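Local coordinates for protein putative thioesterase yhdA (Lactococcus lactis subsp. lactis, PDB 3GEK) that probably acts as a thioesterase of the PaaI family, hydrolysing an acyl-CoA thioester such as 1,4-dihydroxy-2-naphthoyl-CoA, at residues 53-58 with 93-98. The protein carries 7 engineered substitutions. Sequence-based numbering, arbitrary orientation.
Sequences LALAEI and VNARGL. Engineered in segment 93-98: Arg-96 (natural residue Cys).
Leu-55 reaches from its helix to two residues of one face of the strand, Val-93 and Ala-95, and its branch CD2 touches both. Leu-55 CD2 lies 3.8 Å from Ala-95 CB and 4.0 Å from Val-93 CG2, so this one methyl bears on the two side chains together. The leucine fork also spans the alanine methyl: Leu-55 CG is 3.9 Å from Ala-95 CB, while CD1 stands a little farther off. With CG anti to the backbone N (chi1 167°), the fork is carried away from the helix and onto the strand. Val-93 answers with CG2 alone, and the side chains of Leu-55 and Val-93 run past each other in opposite senses. The arrangement belongs to the hotdog fold, in which the long helix, here 49-68, is wrapped by a curved antiparallel sheet; strand 92-102 supplies part of the sheet's inner surface. All three touching residues are buried, and Met-34 on the adjoining strand 28-35 packs against both Leu-55 and Val-93. Cutting Leu-55 back to an alanine is likely to leave the Ala-95 methyl and Val-93 CG2 without their partner from the helix, opening a gap between helix and sheet. On the reverse side of the strand, Asn-94 points away from the helix, and the engineered Arg-96 salt-bridges to Glu-118, with Asn-94 CB lying over one face of its guanidinium, toward the rim.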
loop_
_atom_site.group_PDB
_atom_site.type_symbol
_atom_site.label_atom_id
_atom_site.label_comp_id
_atom_site.label_asym_id
_atom_site.label_seq_id
_atom_site.Cartn_x
_atom_site.Cartn_y
_atom_site.Cartn_z
ATOM N N LEU A 53 -12.726 -0.368 5.197
ATOM C CA LEU A 53 -12.177 -0.593 3.861
ATOM C C LEU A 53 -13.258 -0.470 2.803
ATOM O O LEU A 53 -13.077 0.232 1.807
ATOM C CB LEU A 53 -11.550 -1.982 3.760
ATOM C CG LEU A 53 -10.075 -2.221 4.063
ATOM C CD1 LEU A 53 -9.514 -1.245 5.090
ATOM C CD2 LEU A 53 -9.920 -3.676 4.532
ATOM N N ALA A 54 -14.375 -1.162 3.029
ATOM C CA ALA A 54 -15.504 -1.137 2.119
ATOM C C ALA A 54 -16.092 0.271 1.998
ATOM O O ALA A 54 -16.437 0.704 0.899
ATOM C CB ALA A 54 -16.562 -2.125 2.565
ATOM N N LEU A 55 -16.192 0.983 3.121
ATOM C CA LEU A 55 -16.668 2.367 3.125
ATOM C C LEU A 55 -15.795 3.247 2.226
ATOM O O LEU A 55 -16.310 4.072 1.466
ATOM C CB LEU A 55 -16.689 2.929 4.557
ATOM C CG LEU A 55 -16.861 4.434 4.803
ATOM C CD1 LEU A 55 -18.202 4.927 4.320
ATOM C CD2 LEU A 55 -16.687 4.781 6.280
ATOM N N ALA A 56 -14.480 3.068 2.324
ATOM C CA ALA A 56 -13.527 3.857 1.544
ATOM C C ALA A 56 -13.634 3.583 0.055
ATOM O O ALA A 56 -13.670 4.517 -0.738
ATOM C CB ALA A 56 -12.121 3.600 2.010
ATOM N N GLU A 57 -13.670 2.305 -0.319
ATOM C CA GLU A 57 -13.752 1.916 -1.730
ATOM C C GLU A 57 -15.079 2.360 -2.356
ATOM O O GLU A 57 -15.109 2.826 -3.500
ATOM C CB GLU A 57 -13.507 0.406 -1.910
ATOM C CG GLU A 57 -13.292 -0.009 -3.376
ATOM C CD GLU A 57 -12.719 -1.412 -3.567
ATOM O OE1 GLU A 57 -11.851 -1.825 -2.774
ATOM O OE2 GLU A 57 -13.117 -2.092 -4.551
ATOM N N ILE A 58 -16.165 2.246 -1.587
ATOM C CA ILE A 58 -17.506 2.588 -2.068
ATOM C C ILE A 58 -17.721 4.097 -2.236
ATOM O O ILE A 58 -18.269 4.530 -3.254
ATOM C CB ILE A 58 -18.622 1.955 -1.185
ATOM C CG1 ILE A 58 -18.616 0.430 -1.355
ATOM C CG2 ILE A 58 -20.006 2.517 -1.544
ATOM C CD1 ILE A 58 -19.395 -0.321 -0.292
ATOM N N VAL A 93 -18.878 7.014 12.146
ATOM C CA VAL A 93 -17.597 7.528 11.671
ATOM C C VAL A 93 -17.786 8.424 10.437
ATOM O O VAL A 93 -18.774 8.293 9.705
ATOM C CB VAL A 93 -16.595 6.394 11.308
ATOM C CG1 VAL A 93 -16.164 5.614 12.560
ATOM C CG2 VAL A 93 -17.169 5.466 10.231
ATOM N N ASN A 94 -16.828 9.320 10.215
ATOM C CA ASN A 94 -16.776 10.130 9.007
ATOM C C ASN A 94 -15.775 9.554 8.028
ATOM O O ASN A 94 -14.726 9.060 8.430
ATOM C CB ASN A 94 -16.360 11.563 9.335
ATOM C CG ASN A 94 -17.231 12.195 10.375
ATOM O OD1 ASN A 94 -16.846 12.306 11.542
ATOM N ND2 ASN A 94 -18.422 12.610 9.971
ATOM N N ALA A 95 -16.110 9.601 6.745
ATOM C CA ALA A 95 -15.146 9.314 5.691
ATOM C C ALA A 95 -15.051 10.552 4.813
ATOM O O ALA A 95 -16.053 11.001 4.245
ATOM C CB ALA A 95 -15.566 8.098 4.879
ATOM N N ARG A 96 -13.851 11.123 4.738
ATOM C CA ARG A 96 -13.622 12.342 3.964
ATOM C C ARG A 96 -12.494 12.082 2.989
ATOM O O ARG A 96 -11.471 11.487 3.353
ATOM C CB ARG A 96 -13.264 13.523 4.872
ATOM C CG ARG A 96 -14.348 13.900 5.865
ATOM C CD ARG A 96 -14.017 15.218 6.533
ATOM N NE ARG A 96 -15.037 15.635 7.492
ATOM C CZ ARG A 96 -15.027 15.329 8.788
ATOM N NH1 ARG A 96 -14.051 14.591 9.299
ATOM N NH2 ARG A 96 -16.000 15.766 9.575
ATOM N N GLY A 97 -12.697 12.513 1.750
ATOM C CA GLY A 97 -11.756 12.243 0.682
ATOM C C GLY A 97 -11.193 13.505 0.071
ATOM O O GLY A 97 -11.863 14.533 0.023
ATOM N N LEU A 98 -9.948 13.410 -0.377
ATOM C CA LEU A 98 -9.303 14.433 -1.179
ATOM C C LEU A 98 -8.764 13.773 -2.441
ATOM O O LEU A 98 -8.038 12.784 -2.364
ATOM C CB LEU A 98 -8.156 15.081 -0.394
ATOM C CG LEU A 98 -7.215 16.038 -1.135
ATOM C CD1 LEU A 98 -7.953 17.295 -1.575
ATOM C CD2 LEU A 98 -6.020 16.408 -0.264
#